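Local coordinates for YonK protein (Bacillus subtilis, PDB 2H4O), which is an SPbeta prophage protein of unknown function that assembles into an octamer, at the interface of chains A and B and the interface of chains A and C. Residues are numbered along the deposited sequence; one frame, centred on the assembly and turned at random. Chains: chain A/B/C, YonK protein.

Contact 1: the interface of chains A and B. Residues chain A 15-17, 20, 35, 51; chain B 36, 39-40, 42-44.
This is a mainly apolar interface between two copies of the protein, and it joins chains A and B within the octamer. The whole interface is two-fold symmetric, so the patch recurs with the chains exchanged. Chain B supplies the end of helix 35-40 and the loop after it. Chain A supplies strand 14-16, the residues that follow it, A:Phe35 at the start of helix 35-40, and the side chain of A:Val51.

A backbone hydrogen bond ties the two chains. The amide N of B:Gly44 gives to the carbonyl O of A:Phe15 at 2.7 Å, and it lies nearly along the C=O axis (162°). A:Phe15 has CG anti to its backbone N (chi1 -178°), and its ring is directed into chain B. The rim does the touching: the carbonyl O of B:Leu39 lies in the ring plane, 3.5 Å from CE2 of A:Phe15. The side chain of B:Leu39 crosses that of A:Phe15 at about a right angle, with CG 4.0 Å from CZ of the ring. Its CD2 branch goes on to the ring edge of A:Phe35, where the two side chains meet tip to tip.

A:Met17, a selenomethionine, runs extended and then bends at chi3 (50°). The bend lays the selenium and CE of A:Met17 against B:Ser40, with CE 3.4 Å from B:Ser40 CB. Its CB packs beside the amide group of B:Asn43, whose CG is anti to its own backbone N.

At the other end, A:Val51 and B:Phe42 slide past each other in opposite directions. CG1 of A:Val51 sits over one face of the B:Phe42 ring, 3.5 Å from its centroid and offset toward the rim.

In the fold, the patch combines the short strand 14-16, the loop after it, the start of helix 35-40 and the long strand 46-55 of one subunit with the helix end and following loop of the other.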
loop_
_atom_site.group_PDB
_atom_site.type_symbol
_atom_site.label_atom_id
_atom_site.label_comp_id
_atom_site.label_asym_id
_atom_site.label_seq_id
_atom_site.Cartn_x
_atom_site.Cartn_y
_atom_site.Cartn_z
ATOM N N PHE A 15 -15.633 8.243 -19.339
ATOM C CA PHE A 15 -15.208 7.490 -20.511
ATOM C C PHE A 15 -16.212 7.298 -21.627
ATOM O O PHE A 15 -17.300 6.780 -21.428
ATOM C CB PHE A 15 -14.709 6.125 -20.073
ATOM C CG PHE A 15 -14.204 5.282 -21.194
ATOM C CD1 PHE A 15 -13.256 5.776 -22.073
ATOM C CD2 PHE A 15 -14.609 3.957 -21.330
ATOM C CE1 PHE A 15 -12.709 4.963 -23.072
ATOM C CE2 PHE A 15 -14.060 3.143 -22.326
ATOM C CZ PHE A 15 -13.104 3.655 -23.194
ATOM N N ASP A 16 -15.812 7.718 -22.822
ATOM C CA ASP A 16 -16.625 7.595 -24.022
ATOM C C ASP A 16 -15.775 6.851 -25.047
ATOM O O ASP A 16 -14.873 7.424 -25.673
ATOM C CB ASP A 16 -17.014 8.967 -24.552
ATOM C CG ASP A 16 -18.080 8.889 -25.629
ATOM O OD1 ASP A 16 -17.780 8.413 -26.752
ATOM O OD2 ASP A 16 -19.225 9.290 -25.343
HETATM N N MSE A 17 -16.078 5.564 -25.193
HETATM C CA MSE A 17 -15.346 4.680 -26.075
HETATM C C MSE A 17 -15.685 4.841 -27.532
HETATM O O MSE A 17 -14.974 4.323 -28.391
HETATM C CB MSE A 17 -15.589 3.239 -25.660
HETATM C CG MSE A 17 -14.750 2.246 -26.431
HETATM SE SE MSE A 17 -15.312 0.460 -26.073
HETATM C CE MSE A 17 -17.251 0.669 -26.383
HETATM N N MSE A 20 -13.593 7.457 -28.193
HETATM C CA MSE A 20 -12.390 7.023 -27.499
HETATM C C MSE A 20 -11.689 8.140 -26.720
HETATM O O MSE A 20 -10.488 8.371 -26.875
HETATM C CB MSE A 20 -11.418 6.384 -28.487
HETATM C CG MSE A 20 -11.641 4.888 -28.683
HETATM SE SE MSE A 20 -11.086 3.756 -27.168
HETATM C CE MSE A 20 -9.263 3.395 -27.679
ATOM N N PHE A 35 -7.947 8.845 -25.231
ATOM C CA PHE A 35 -7.481 7.543 -24.821
ATOM C C PHE A 35 -6.771 6.813 -25.948
ATOM O O PHE A 35 -5.870 6.003 -25.693
ATOM C CB PHE A 35 -8.674 6.752 -24.314
ATOM C CG PHE A 35 -8.306 5.627 -23.445
ATOM C CD1 PHE A 35 -7.346 5.795 -22.461
ATOM C CD2 PHE A 35 -8.921 4.392 -23.591
ATOM C CE1 PHE A 35 -7.000 4.754 -21.641
ATOM C CE2 PHE A 35 -8.580 3.336 -22.768
ATOM C CZ PHE A 35 -7.616 3.519 -21.786
ATOM N N VAL A 51 -8.749 -0.829 -15.096
ATOM C CA VAL A 51 -9.898 0.028 -15.357
ATOM C C VAL A 51 -10.831 -0.165 -14.165
ATOM O O VAL A 51 -11.323 -1.263 -13.879
ATOM C CB VAL A 51 -10.574 -0.358 -16.682
ATOM C CG1 VAL A 51 -11.724 0.546 -16.940
ATOM C CG2 VAL A 51 -9.556 -0.268 -17.824
ATOM N N LYS B 36 -11.165 -4.624 -26.366
ATOM C CA LYS B 36 -12.346 -3.936 -26.882
ATOM C C LYS B 36 -13.589 -4.290 -26.043
ATOM O O LYS B 36 -14.264 -3.418 -25.496
ATOM C CB LYS B 36 -12.558 -4.323 -28.360
ATOM C CG LYS B 36 -13.488 -3.388 -29.161
ATOM C CD LYS B 36 -13.675 -3.881 -30.627
ATOM C CE LYS B 36 -14.108 -2.749 -31.638
ATOM N NZ LYS B 36 -15.361 -1.997 -31.280
ATOM N N LEU B 39 -13.091 -3.056 -22.437
ATOM C CA LEU B 39 -13.232 -1.614 -22.405
ATOM C C LEU B 39 -14.655 -1.160 -22.531
ATOM O O LEU B 39 -15.043 -0.208 -21.906
ATOM C CB LEU B 39 -12.394 -0.999 -23.512
ATOM C CG LEU B 39 -11.387 0.084 -23.147
ATOM C CD1 LEU B 39 -10.558 -0.363 -21.954
ATOM C CD2 LEU B 39 -10.513 0.352 -24.351
ATOM N N SER B 40 -15.443 -1.843 -23.345
ATOM C CA SER B 40 -16.831 -1.448 -23.545
ATOM C C SER B 40 -17.704 -1.576 -22.319
ATOM O O SER B 40 -18.693 -0.878 -22.193
ATOM C CB SER B 40 -17.451 -2.255 -24.666
ATOM O OG SER B 40 -17.593 -3.591 -24.274
ATOM N N PHE B 42 -17.191 -0.515 -19.731
ATOM C CA PHE B 42 -17.056 0.737 -18.993
ATOM C C PHE B 42 -17.462 1.992 -19.773
ATOM O O PHE B 42 -17.516 3.091 -19.212
ATOM C CB PHE B 42 -15.615 0.897 -18.480
ATOM C CG PHE B 42 -15.191 -0.158 -17.488
ATOM C CD1 PHE B 42 -14.385 -1.224 -17.879
ATOM C CD2 PHE B 42 -15.573 -0.064 -16.155
ATOM C CE1 PHE B 42 -13.962 -2.168 -16.964
ATOM C CE2 PHE B 42 -15.154 -1.011 -15.225
ATOM C CZ PHE B 42 -14.345 -2.064 -15.632
ATOM N N ASN B 43 -17.762 1.836 -21.054
ATOM C CA ASN B 43 -18.164 2.978 -21.856
ATOM C C ASN B 43 -19.382 3.698 -21.301
ATOM O O ASN B 43 -20.443 3.115 -21.170
ATOM C CB ASN B 43 -18.453 2.549 -23.286
ATOM C CG ASN B 43 -18.752 3.727 -24.192
ATOM O OD1 ASN B 43 -17.936 4.636 -24.327
ATOM N ND2 ASN B 43 -19.921 3.713 -24.821
ATOM N N GLY B 44 -19.216 4.973 -20.981
ATOM C CA GLY B 44 -20.314 5.754 -20.456
ATOM C C GLY B 44 -20.263 6.051 -18.974
ATOM O O GLY B 44 -21.261 6.470 -18.395
#

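Contact 2: the interface of chains A and C. Residues chain A 2-6; chain C 7-10.
Strand 4-12 of chain A pairs antiparallel with the same strand of chain C, so that A:Lys4 faces C:Asn10, A:Lys5 faces C:Ile9 and A:Val6 faces C:Gln8. A:Lys4 and C:Asn10 exchange two hydrogen bonds. The N of C:Asn10 reaches the O of A:Lys4 at 2.8 Å, nearly along the C=O axis. The return bond, from A:Lys4 N to C:Asn10 O, is 2.9 Å, and its donor lies above the carbonyl plane. A:Val6 and C:Gln8 form a similar pair. A:Val6 N to C:Gln8 O is 2.7 Å, and C:Gln8 N to A:Val6 O is 2.8 Å, again with the donor above the plane.

Side chains add less. A:Lys5 has CG anti to its backbone N (chi1 178°) and bends at chi3 (-52°). A:Lys5 crosses C:His7 obliquely, with its CG 3.7 Å from CE1 of the imidazole. The contact is made by the aliphatic part of the lysine, and its NZ does not touch the ring. C:His7 also has CG anti to its backbone N. This brings ND1 toward the carbonyl O of A:Val6, a weak hydrogen bond at best. C:Asn10 has CG beside its backbone N (-67°), and its CB lies alongside the backbone of A:Lys4.

The pairing continues a beta-sheet from one subunit into the next and links chains A and C in the octamer.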
loop_
_atom_site.group_PDB
_atom_site.type_symbol
_atom_site.label_atom_id
_atom_site.label_comp_id
_atom_site.label_asym_id
_atom_site.label_seq_id
_atom_site.Cartn_x
_atom_site.Cartn_y
_atom_site.Cartn_z
ATOM N N ALA A 2 15.792 -7.001 -9.752
ATOM C CA ALA A 2 14.573 -6.209 -9.388
ATOM C C ALA A 2 14.617 -4.786 -9.945
ATOM O O ALA A 2 13.621 -4.056 -9.957
ATOM C CB ALA A 2 14.428 -6.161 -7.870
ATOM N N SER A 3 15.798 -4.379 -10.380
ATOM C CA SER A 3 15.965 -3.063 -10.943
ATOM C C SER A 3 15.150 -3.004 -12.236
ATOM O O SER A 3 15.148 -3.944 -13.014
ATOM C CB SER A 3 17.441 -2.840 -11.223
ATOM O OG SER A 3 18.189 -3.273 -10.100
ATOM N N LYS A 4 14.456 -1.896 -12.461
ATOM C CA LYS A 4 13.663 -1.763 -13.648
ATOM C C LYS A 4 13.273 -0.333 -13.925
ATOM O O LYS A 4 13.380 0.539 -13.071
ATOM C CB LYS A 4 12.406 -2.606 -13.498
ATOM C CG LYS A 4 11.615 -2.311 -12.267
ATOM C CD LYS A 4 10.262 -2.977 -12.330
ATOM C CE LYS A 4 9.611 -3.005 -10.940
ATOM N NZ LYS A 4 8.126 -3.198 -10.967
ATOM N N LYS A 5 12.809 -0.116 -15.146
ATOM C CA LYS A 5 12.324 1.176 -15.608
ATOM C C LYS A 5 10.794 1.026 -15.735
ATOM O O LYS A 5 10.298 0.160 -16.423
ATOM C CB LYS A 5 12.931 1.492 -16.978
ATOM C CG LYS A 5 12.473 2.808 -17.595
ATOM C CD LYS A 5 12.778 2.885 -19.089
ATOM C CE LYS A 5 14.230 2.571 -19.385
ATOM N NZ LYS A 5 14.441 2.221 -20.833
ATOM N N VAL A 6 10.040 1.853 -15.047
ATOM C CA VAL A 6 8.606 1.773 -15.156
ATOM C C VAL A 6 8.084 3.030 -15.861
ATOM O O VAL A 6 8.640 4.108 -15.715
ATOM C CB VAL A 6 7.974 1.600 -13.779
ATOM C CG2 VAL A 6 6.533 1.878 -13.863
ATOM N N HIS C 7 7.099 8.366 -14.805
ATOM C CA HIS C 7 8.251 7.663 -15.353
ATOM C C HIS C 7 9.135 7.398 -14.165
ATOM O O HIS C 7 9.582 8.322 -13.525
ATOM C CB HIS C 7 9.001 8.515 -16.348
ATOM C CG HIS C 7 10.361 7.979 -16.675
ATOM N ND1 HIS C 7 10.576 6.667 -17.054
ATOM C CD2 HIS C 7 11.581 8.574 -16.680
ATOM C CE1 HIS C 7 11.868 6.478 -17.278
ATOM N NE2 HIS C 7 12.500 7.620 -17.058
ATOM N N GLN C 8 9.416 6.141 -13.876
ATOM C CA GLN C 8 10.194 5.818 -12.708
ATOM C C GLN C 8 11.292 4.776 -12.933
ATOM O O GLN C 8 11.126 3.895 -13.742
ATOM C CB GLN C 8 9.207 5.354 -11.639
ATOM C CG GLN C 8 9.824 5.032 -10.342
ATOM C CD GLN C 8 8.829 4.533 -9.357
ATOM O OE1 GLN C 8 7.688 5.007 -9.321
ATOM N NE2 GLN C 8 9.250 3.579 -8.518
ATOM N N ILE C 9 12.415 4.899 -12.223
ATOM C CA ILE C 9 13.519 3.936 -12.293
ATOM C C ILE C 9 13.779 3.354 -10.878
ATOM O O ILE C 9 13.874 4.099 -9.895
ATOM C CB ILE C 9 14.824 4.602 -12.815
ATOM C CG1 ILE C 9 14.750 4.797 -14.324
ATOM C CG2 ILE C 9 16.029 3.748 -12.495
ATOM N N ASN C 10 13.865 2.031 -10.765
ATOM C CA ASN C 10 14.129 1.361 -9.482
ATOM C C ASN C 10 15.481 0.689 -9.708
ATOM O O ASN C 10 15.690 0.068 -10.759
ATOM C CB ASN C 10 13.105 0.261 -9.186
ATOM C CG ASN C 10 11.690 0.788 -8.946
ATOM O OD1 ASN C 10 11.127 1.522 -9.750
ATOM N ND2 ASN C 10 11.100 0.377 -7.843
#

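The centres of the C-alpha atoms of contact 1 and contact 2 are about 29 Å apart, and they have no residue position in common. Contact 1 draws on strands 14-16 and 46-55, the loop after strand 14-16, and helix 35-40 with its following loop, whereas contact 2 lies on strand 4-12 and the residues just before it. Chain A can therefore bind chains B and C at the same time through separate surfaces. The two differ in kind: contact 1 rests mainly on side-chain packing, contact 2 mainly on backbone hydrogen bonds. Each belongs to a two-fold interface. Two such interfaces could link subunits onward into the octamer.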